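Local coordinates for protein P43 (Trichuris muris, PDB 6QIX) that is the major secreted protein of the whipworm, tethers to matrix and inhibits interleukin-13 function, at residues Lys165-Asp170 against Thr178-Pro183; Ile124-Lys129 against Tyr321-Met326; Gly91-Asp96 against Arg146-Ser151. All blocks are in the same frame, centred on the assembly; numbering follows the deposited sequence.

The three contacts lie in one disulfide-rich chain. Contact 3 (91-96 with 146-151) sets helix 139-151 against strand 95-101. It closes before contact 1 (165-170 with 178-183) opens, and their centres are about 27 Å apart. Contact 2 (124-129 with 321-326) lies near the middle of the molecule and joins segments with 191 residues between them. Its loop encloses contact 1, whose centre is about 21 Å away, and it crosses contact 3 along the chain. Contacts 2 and 3 touch, with centres about 19 Å apart, where Leu-128 and Lys-129 pack on Phe-149. Helix 139-151 thus touches both strand 95-101 and the short helix 126-129, while contact 1 is a covalently closed outlying loop.

Contact 1: residues Lys165-Asp170 against Thr178-Pro183; sequences KCCCGD and TECIKP
Cys-167 and Cys-180 are joined by a disulfide, which closes a small loop on the outer part of the molecule. The bridge ties the small hairpin of strands 172-173 and 180-181 back to strand 163-168, part of a three-stranded antiparallel sheet. SG of Cys-167 lies 2.1 Å from SG of Cys-180. The S-S torsion is -90°, a left-handed bridge. In both cysteines SG is anti to the carbonyl carbon and beside the backbone N. CB of Cys-167 and CB of Cys-180 lie 3.9 Å apart. No direct hydrogen bond runs between the segments; the disulfide is their covalent link.

Further along, the meeting is of backbone with side chain. The carbonyl O of Asp-170 lies 3.4 Å from CD of Pro-183 and 3.6 Å from CG of Lys-182. The extended Lys-182 chain brings CE to 4.3 Å from CB of Asp-170. Its NZ stays 4.8 Å from OD2 of Asp-170, too far for a salt bridge.

Strand 163-168 is the middle strand of its sheet, flanked by 109-112 and 155-160. Cys-166 and Cys-168, whose CB atoms point away from this contact, are bridged to Cys-157 and Cys-77. Pro-173 packs on Cys-167, and OD1 of Asn-174 accepts from the backbone N of Thr-178 and of Glu-179. One water bridges the last residues of the two segments, donating to O of Asp-170 at 2.8 Å and to O of Pro-183 at 2.9 Å.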
loop_
_atom_site.group_PDB
_atom_site.type_symbol
_atom_site.label_atom_id
_atom_site.label_comp_id
_atom_site.label_asym_id
_atom_site.label_seq_id
_atom_site.Cartn_x
_atom_site.Cartn_y
_atom_site.Cartn_z
ATOM N N LYS A 165 -4.561 -7.031 18.121
ATOM C CA LYS A 165 -3.557 -6.632 19.109
ATOM C C LYS A 165 -2.260 -6.364 18.370
ATOM O O LYS A 165 -1.759 -7.257 17.673
ATOM C CB LYS A 165 -3.334 -7.720 20.172
ATOM C CG LYS A 165 -4.654 -8.139 20.889
ATOM C CD LYS A 165 -5.189 -6.970 21.718
ATOM C CE LYS A 165 -6.454 -7.411 22.418
ATOM N NZ LYS A 165 -6.849 -6.502 23.527
ATOM N N CYS A 166 -1.743 -5.136 18.484
ATOM C CA CYS A 166 -0.655 -4.689 17.599
ATOM C C CYS A 166 0.468 -4.009 18.360
ATOM O O CYS A 166 0.218 -3.271 19.315
ATOM C CB CYS A 166 -1.140 -3.716 16.560
ATOM S SG CYS A 166 -2.503 -4.313 15.487
ATOM N N CYS A 167 1.704 -4.234 17.897
ATOM C CA CYS A 167 2.918 -3.615 18.397
ATOM C C CYS A 167 3.722 -3.230 17.152
ATOM O O CYS A 167 3.512 -3.813 16.093
ATOM C CB CYS A 167 3.745 -4.584 19.278
ATOM S SG CYS A 167 2.903 -5.342 20.616
ATOM N N CYS A 168 4.681 -2.308 17.283
ATOM C CA CYS A 168 5.436 -1.845 16.119
ATOM C C CYS A 168 6.938 -2.095 16.208
ATOM O O CYS A 168 7.516 -2.213 17.296
ATOM C CB CYS A 168 5.233 -0.332 15.889
ATOM S SG CYS A 168 3.616 0.118 15.261
ATOM N N GLY A 169 7.547 -2.169 15.020
ATOM C CA GLY A 169 9.005 -2.155 14.892
ATOM C C GLY A 169 9.658 -3.393 15.486
ATOM O O GLY A 169 9.334 -4.508 15.087
ATOM N N ASP A 170 10.642 -3.207 16.387
ATOM C CA ASP A 170 11.302 -4.332 17.037
ATOM C C ASP A 170 10.409 -5.091 18.032
ATOM O O ASP A 170 10.849 -6.117 18.591
ATOM C CB ASP A 170 12.552 -3.824 17.776
ATOM C CG ASP A 170 13.579 -3.167 16.861
ATOM O OD1 ASP A 170 13.639 -3.459 15.647
ATOM O OD2 ASP A 170 14.377 -2.354 17.382
ATOM N N THR A 178 -1.269 -9.740 25.161
ATOM C CA THR A 178 -1.437 -8.889 26.333
ATOM C C THR A 178 -0.294 -7.910 26.533
ATOM O O THR A 178 -0.456 -6.968 27.307
ATOM C CB THR A 178 -1.575 -9.717 27.629
ATOM O OG1 THR A 178 -0.427 -10.576 27.804
ATOM C CG2 THR A 178 -2.864 -10.549 27.603
ATOM N N GLU A 179 0.852 -8.126 25.877
ATOM C CA GLU A 179 2.032 -7.312 26.074
ATOM C C GLU A 179 2.809 -7.264 24.766
ATOM O O GLU A 179 2.752 -8.202 23.963
ATOM C CB GLU A 179 2.937 -7.884 27.174
ATOM C CG GLU A 179 4.004 -6.965 27.620
ATOM C CD GLU A 179 4.916 -7.587 28.675
ATOM O OE1 GLU A 179 4.681 -8.747 29.111
ATOM O OE2 GLU A 179 5.872 -6.887 29.071
ATOM N N CYS A 180 3.550 -6.175 24.574
ATOM C CA CYS A 180 4.526 -6.076 23.476
ATOM C C CYS A 180 5.864 -6.586 23.969
ATOM O O CYS A 180 6.364 -6.115 25.001
ATOM C CB CYS A 180 4.682 -4.640 23.012
ATOM S SG CYS A 180 3.117 -4.020 22.258
ATOM N N ILE A 181 6.447 -7.547 23.240
ATOM C CA ILE A 181 7.747 -8.090 23.609
ATOM C C ILE A 181 8.712 -7.892 22.453
ATOM O O ILE A 181 8.317 -7.660 21.309
ATOM C CB ILE A 181 7.634 -9.568 24.023
ATOM C CG1 ILE A 181 6.923 -10.378 22.936
ATOM C CG2 ILE A 181 6.823 -9.664 25.318
ATOM C CD1 ILE A 181 7.737 -10.639 21.683
ATOM N N LYS A 182 10.001 -7.944 22.781
ATOM C CA LYS A 182 11.060 -7.730 21.812
ATOM C C LYS A 182 11.685 -9.085 21.517
ATOM O O LYS A 182 12.534 -9.554 22.293
ATOM C CB LYS A 182 12.101 -6.751 22.371
ATOM C CG LYS A 182 13.149 -6.294 21.349
ATOM C CD LYS A 182 13.926 -5.114 21.923
ATOM C CE LYS A 182 15.116 -4.749 21.096
ATOM N NZ LYS A 182 15.917 -3.650 21.746
ATOM N N PRO A 183 11.299 -9.772 20.445
ATOM C CA PRO A 183 11.929 -11.067 20.139
ATOM C C PRO A 183 13.394 -10.891 19.782
ATOM O O PRO A 183 13.837 -9.782 19.462
ATOM C CB PRO A 183 11.123 -11.582 18.936
ATOM C CG PRO A 183 10.559 -10.380 18.303
ATOM C CD PRO A 183 10.333 -9.370 19.403
HETATM O O HOH W 1 13.194 -7.434 17.919
#

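Contact 2: residues Ile124-Lys129 against Tyr321-Met326; sequences INEKLK and YAKMLM
Met-326 meets Glu-126 through aliphatic carbon, with CB of Met-326 3.8 Å from CB of Glu-126. The thioether chain folds back on itself. Its CG is anti to the carbonyl carbon, and bends follow at chi2 and chi3 (-60°). The last bend brings CE to 3.9 Å from CB of Glu-126 and to 4.1 Å from the backbone N of Lys-127. Both CB and CE of Met-326 thus lie against CB of Glu-126.

Glu-126 is bent too. Its chi2 of -69° places CD off the line of the chain, and the carboxylate stands beside Lys-323. OE2 of Glu-126 lies 4.1 Å from CG of Lys-323, and the two side chains cross at about a right angle. This is a contact with the aliphatic stem. NZ of Lys-323 is 5.9 Å from OE2 of Glu-126, so any attraction there is long-range.

The carboxylate has other polar partners. Lys-129, three residues further along the same segment, gives a salt bridge from NZ to OE2 of Glu-126 at 3.2 Å. It approaches from above the carboxylate plane, 47° out of it. OE1 accepts a hydrogen bond from NE2 of Gln-327, next to Met-326. This buried carboxylate therefore has a partner on each oxygen. Trp-301 of helix 292-310 also packs on Met-326.

No hydrogen bond links the two segments directly. The arrangement is a side-chain packing of the short helix 126-129 against the C-terminal part of the 315-325 region, near the centre of the molecule, and it joins parts of the chain distant in sequence.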
loop_
_atom_site.group_PDB
_atom_site.type_symbol
_atom_site.label_atom_id
_atom_site.label_comp_id
_atom_site.label_asym_id
_atom_site.label_seq_id
_atom_site.Cartn_x
_atom_site.Cartn_y
_atom_site.Cartn_z
ATOM N N ILE A 124 -2.165 -1.452 4.980
ATOM C CA ILE A 124 -3.097 -0.447 4.442
ATOM C C ILE A 124 -2.345 0.747 3.840
ATOM O O ILE A 124 -2.872 1.448 2.948
ATOM C CB ILE A 124 -4.112 0.019 5.508
ATOM C CG1 ILE A 124 -3.401 0.574 6.737
ATOM C CG2 ILE A 124 -5.026 -1.118 5.857
ATOM C CD1 ILE A 124 -4.341 0.861 7.878
ATOM N N ASN A 125 -1.124 1.005 4.293
ATOM C CA ASN A 125 -0.419 2.181 3.796
ATOM C C ASN A 125 -0.087 2.084 2.314
ATOM O O ASN A 125 0.239 3.112 1.712
ATOM C CB ASN A 125 0.836 2.448 4.626
ATOM C CG ASN A 125 1.915 1.372 4.495
ATOM O OD1 ASN A 125 1.722 0.292 3.912
ATOM N ND2 ASN A 125 3.072 1.665 5.092
ATOM N N GLU A 126 -0.192 0.894 1.715
ATOM C CA GLU A 126 0.094 0.761 0.292
ATOM C C GLU A 126 -0.820 1.657 -0.546
ATOM O O GLU A 126 -0.450 2.067 -1.655
ATOM C CB GLU A 126 -0.048 -0.700 -0.150
ATOM C CG GLU A 126 1.015 -1.649 0.381
ATOM C CD GLU A 126 2.435 -1.436 -0.189
ATOM O OE1 GLU A 126 2.593 -0.896 -1.316
ATOM O OE2 GLU A 126 3.407 -1.848 0.530
ATOM N N LYS A 127 -2.027 1.938 -0.049
ATOM C CA LYS A 127 -2.952 2.810 -0.775
ATOM C C LYS A 127 -2.344 4.183 -1.010
ATOM O O LYS A 127 -2.520 4.790 -2.092
ATOM C CB LYS A 127 -4.234 2.938 0.037
ATOM C CG LYS A 127 -5.313 3.839 -0.529
ATOM C CD LYS A 127 -6.688 3.479 0.067
ATOM C CE LYS A 127 -7.822 4.408 -0.391
ATOM N NZ LYS A 127 -9.050 3.643 -0.815
ATOM N N LEU A 128 -1.618 4.690 0.000
ATOM C CA LEU A 128 -0.975 5.996 -0.099
ATOM C C LEU A 128 0.355 5.918 -0.840
ATOM O O LEU A 128 0.668 6.813 -1.624
ATOM C CB LEU A 128 -0.765 6.595 1.282
ATOM C CG LEU A 128 -2.036 6.986 2.018
ATOM C CD1 LEU A 128 -1.721 7.632 3.344
ATOM C CD2 LEU A 128 -2.874 7.913 1.192
ATOM N N LYS A 129 1.136 4.870 -0.614
ATOM C CA LYS A 129 2.370 4.676 -1.370
ATOM C C LYS A 129 2.078 4.652 -2.867
ATOM O O LYS A 129 2.862 5.165 -3.677
ATOM C CB LYS A 129 3.064 3.373 -0.925
ATOM C CG LYS A 129 3.524 3.383 0.509
ATOM C CD LYS A 129 3.885 1.975 0.951
ATOM C CE LYS A 129 5.288 1.628 0.597
ATOM N NZ LYS A 129 5.695 0.288 1.205
ATOM N N TYR A 321 2.391 -11.550 1.958
ATOM C CA TYR A 321 1.452 -11.814 0.883
ATOM C C TYR A 321 0.533 -10.622 0.671
ATOM O O TYR A 321 0.233 -10.241 -0.478
ATOM C CB TYR A 321 0.621 -13.058 1.188
ATOM C CG TYR A 321 1.272 -14.376 0.863
ATOM C CD1 TYR A 321 1.613 -14.722 -0.441
ATOM C CD2 TYR A 321 1.544 -15.296 1.872
ATOM C CE1 TYR A 321 2.207 -15.933 -0.730
ATOM C CE2 TYR A 321 2.152 -16.517 1.595
ATOM C CZ TYR A 321 2.464 -16.832 0.297
ATOM O OH TYR A 321 3.058 -18.053 0.018
ATOM N N ALA A 322 0.058 -10.017 1.763
ATOM C CA ALA A 322 -0.940 -8.966 1.615
ATOM C C ALA A 322 -0.336 -7.761 0.889
ATOM O O ALA A 322 -1.025 -7.086 0.137
ATOM C CB ALA A 322 -1.488 -8.560 2.980
ATOM N N LYS A 323 0.935 -7.428 1.167
ATOM C CA LYS A 323 1.551 -6.296 0.477
ATOM C C LYS A 323 1.592 -6.516 -1.026
ATOM O O LYS A 323 1.422 -5.553 -1.798
ATOM C CB LYS A 323 2.958 -6.029 1.044
ATOM C CG LYS A 323 2.916 -5.432 2.453
ATOM C CD LYS A 323 4.306 -5.329 3.063
ATOM C CE LYS A 323 4.278 -5.051 4.477
ATOM N NZ LYS A 323 5.711 -4.947 4.992
ATOM N N MET A 324 1.807 -7.757 -1.467
ATOM C CA MET A 324 1.752 -8.064 -2.894
ATOM C C MET A 324 0.316 -7.940 -3.419
ATOM O O MET A 324 0.075 -7.332 -4.473
ATOM C CB MET A 324 2.316 -9.477 -3.149
ATOM C CG MET A 324 3.779 -9.687 -2.729
ATOM S SD MET A 324 4.375 -11.401 -2.955
ATOM C CE MET A 324 4.562 -11.495 -4.738
ATOM N N LEU A 325 -0.648 -8.493 -2.678
ATOM C CA LEU A 325 -2.057 -8.443 -3.103
ATOM C C LEU A 325 -2.536 -7.000 -3.228
ATOM O O LEU A 325 -3.355 -6.686 -4.113
ATOM C CB LEU A 325 -2.900 -9.265 -2.121
ATOM C CG LEU A 325 -4.222 -9.846 -2.569
ATOM C CD1 LEU A 325 -4.035 -10.782 -3.747
ATOM C CD2 LEU A 325 -4.894 -10.590 -1.414
ATOM N N MET A 326 -2.043 -6.103 -2.366
ATOM C CA MET A 326 -2.397 -4.691 -2.503
ATOM C C MET A 326 -1.993 -4.094 -3.852
ATOM O O MET A 326 -2.447 -2.994 -4.161
ATOM C CB MET A 326 -1.784 -3.825 -1.377
ATOM C CG MET A 326 -2.462 -4.090 -0.046
ATOM S SD MET A 326 -4.031 -3.495 0.224
ATOM C CE MET A 326 -3.812 -1.738 0.047
#

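Contact 3: residues Gly91-Asp96 against Arg146-Ser151; sequences GCYPLD and RKMFES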
loop_
_atom_site.group_PDB
_atom_site.type_symbol
_atom_site.label_atom_id
_atom_site.label_comp_id
_atom_site.label_asym_id
_atom_site.label_seq_id
_atom_site.Cartn_x
_atom_site.Cartn_y
_atom_site.Cartn_z
ATOM N N GLY A 91 16.501 14.841 -9.897
ATOM C CA GLY A 91 17.336 13.867 -9.236
ATOM C C GLY A 91 17.600 14.150 -7.782
ATOM O O GLY A 91 18.220 13.315 -7.113
ATOM N N CYS A 92 17.170 15.302 -7.268
ATOM C CA CYS A 92 17.444 15.693 -5.885
ATOM C C CYS A 92 16.123 15.922 -5.153
ATOM O O CYS A 92 15.520 16.997 -5.247
ATOM C CB CYS A 92 18.326 16.945 -5.835
ATOM S SG CYS A 92 19.707 16.905 -6.949
ATOM N N TYR A 93 15.692 14.898 -4.426
ATOM C CA TYR A 93 14.478 14.980 -3.634
ATOM C C TYR A 93 14.634 16.070 -2.577
ATOM O O TYR A 93 15.685 16.165 -1.939
ATOM C CB TYR A 93 14.221 13.622 -2.972
ATOM C CG TYR A 93 12.906 13.481 -2.293
ATOM C CD1 TYR A 93 11.739 13.374 -3.029
ATOM C CD2 TYR A 93 12.820 13.450 -0.897
ATOM C CE1 TYR A 93 10.521 13.249 -2.402
ATOM C CE2 TYR A 93 11.603 13.312 -0.268
ATOM C CZ TYR A 93 10.460 13.206 -1.020
ATOM O OH TYR A 93 9.246 13.085 -0.397
ATOM N N PRO A 94 13.614 16.901 -2.360
ATOM C CA PRO A 94 13.818 18.096 -1.524
ATOM C C PRO A 94 13.831 17.860 -0.023
ATOM O O PRO A 94 14.307 18.741 0.708
ATOM C CB PRO A 94 12.634 19.002 -1.905
ATOM C CG PRO A 94 11.578 18.063 -2.390
ATOM C CD PRO A 94 12.317 16.927 -3.059
ATOM N N LEU A 95 13.352 16.722 0.469
ATOM C CA LEU A 95 13.154 16.535 1.896
ATOM C C LEU A 95 13.931 15.332 2.418
ATOM O O LEU A 95 14.240 14.383 1.689
ATOM C CB LEU A 95 11.661 16.348 2.226
ATOM C CG LEU A 95 10.763 17.498 1.773
ATOM C CD1 LEU A 95 9.309 17.179 2.146
ATOM C CD2 LEU A 95 11.226 18.836 2.381
ATOM N N ASP A 96 14.180 15.351 3.726
ATOM C CA ASP A 96 14.856 14.239 4.383
ATOM C C ASP A 96 14.434 14.178 5.847
ATOM O O ASP A 96 14.456 15.197 6.551
ATOM C CB ASP A 96 16.381 14.379 4.258
ATOM C CG ASP A 96 17.105 13.126 4.690
ATOM O OD1 ASP A 96 16.775 12.051 4.153
ATOM O OD2 ASP A 96 17.965 13.206 5.600
ATOM N N ARG A 146 9.305 6.998 -0.746
ATOM C CA ARG A 146 9.427 5.665 -0.174
ATOM C C ARG A 146 10.224 5.718 1.122
ATOM O O ARG A 146 9.843 5.095 2.125
ATOM C CB ARG A 146 10.073 4.698 -1.160
ATOM C CG ARG A 146 10.082 3.262 -0.632
ATOM C CD ARG A 146 10.437 2.247 -1.702
ATOM N NE ARG A 146 11.879 2.006 -1.756
ATOM C CZ ARG A 146 12.575 1.813 -2.872
ATOM N NH1 ARG A 146 11.977 1.831 -4.068
ATOM N NH2 ARG A 146 13.886 1.600 -2.794
ATOM N N LYS A 147 11.315 6.485 1.129
ATOM C CA LYS A 147 12.116 6.600 2.335
ATOM C C LYS A 147 11.276 7.161 3.479
ATOM O O LYS A 147 11.381 6.700 4.625
ATOM C CB LYS A 147 13.343 7.463 2.050
ATOM C CG LYS A 147 14.344 7.525 3.186
ATOM C CD LYS A 147 15.586 8.366 2.820
ATOM C CE LYS A 147 16.545 8.421 4.017
ATOM N NZ LYS A 147 16.157 9.417 5.080
ATOM N N MET A 148 10.404 8.124 3.188
ATOM C CA MET A 148 9.538 8.660 4.239
ATOM C C MET A 148 8.596 7.582 4.774
ATOM O O MET A 148 8.516 7.363 5.991
ATOM C CB MET A 148 8.738 9.852 3.706
ATOM C CG MET A 148 9.591 11.090 3.439
ATOM S SD MET A 148 10.171 11.855 4.990
ATOM C CE MET A 148 10.975 13.319 4.314
ATOM N N PHE A 149 7.894 6.884 3.871
ATOM C CA PHE A 149 6.911 5.885 4.293
ATOM C C PHE A 149 7.578 4.784 5.107
ATOM O O PHE A 149 7.036 4.325 6.121
ATOM C CB PHE A 149 6.202 5.279 3.080
ATOM C CG PHE A 149 5.069 6.095 2.552
ATOM C CD1 PHE A 149 3.870 6.146 3.218
ATOM C CD2 PHE A 149 5.193 6.767 1.346
ATOM C CE1 PHE A 149 2.815 6.882 2.704
ATOM C CE2 PHE A 149 4.138 7.503 0.815
ATOM C CZ PHE A 149 2.958 7.576 1.504
ATOM N N GLU A 150 8.771 4.355 4.689
ATOM C CA GLU A 150 9.406 3.242 5.371
ATOM C C GLU A 150 9.874 3.614 6.770
ATOM O O GLU A 150 10.131 2.705 7.567
ATOM C CB GLU A 150 10.590 2.712 4.567
ATOM C CG GLU A 150 10.175 1.890 3.303
ATOM C CD GLU A 150 9.383 0.643 3.681
ATOM O OE1 GLU A 150 10.032 -0.392 4.000
ATOM O OE2 GLU A 150 8.120 0.712 3.695
ATOM N N SER A 151 9.996 4.918 7.078
ATOM C CA SER A 151 10.480 5.343 8.380
ATOM C C SER A 151 9.379 5.300 9.434
ATOM O O SER A 151 9.687 5.259 10.639
ATOM C CB SER A 151 11.093 6.749 8.284
ATOM O OG SER A 151 10.136 7.737 7.985
HETATM O O HOH W 2 17.922 11.041 7.271
#
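Lys-147 and Met-148 reach from one helix to strand 95-101 by different routes, one polar and one apolar. Lys-147 forms a salt bridge to Asp-96, with NZ of Lys-147 2.9 Å from OD1 of Asp-96. The lysine chain runs extended as far as CE, and chi4 of -80° then turns NZ to the carboxylate. The CB of Asp-96 points away from the helix. Its CG is anti to the backbone N (chi1 -169°), and the end of the side chain comes back nearer. The two side chains cross obliquely. The ammonium meets OD1 on the syn side, 29° out of the carboxylate plane.

The other oxygen of Asp-96 has its own partners. OD2 makes a salt bridge with NE of Arg-84. A water also donates to OD2 of Asp-96 at 2.7 Å and accepts a weak bond from NZ of Lys-147. Two basic groups on the buried carboxylate would be expected to favour its charged form.

Met-148 approaches beside this pair. Its chain is bent at chi2 and then straight, and only its methyl end reaches the strand. CE of Met-148 lies 3.7 Å from CB of Leu-95 and 3.8 Å from the backbone N of Asp-96. The hydroxyl of Tyr-93 stands at the middle of the same chain, its OH 4.3 Å from CG of Met-148. The ring of Tyr-93 also meets Tyr-145 edge to face.

The contact places helix 139-151 against the two-stranded antiparallel sheet of 79-85 and 95-101. Met-148 also touches Phe-81 of strand 79-85. The next residue, Phe-149, packs on helix 126-129, so the helix lies between that sheet and the short helix.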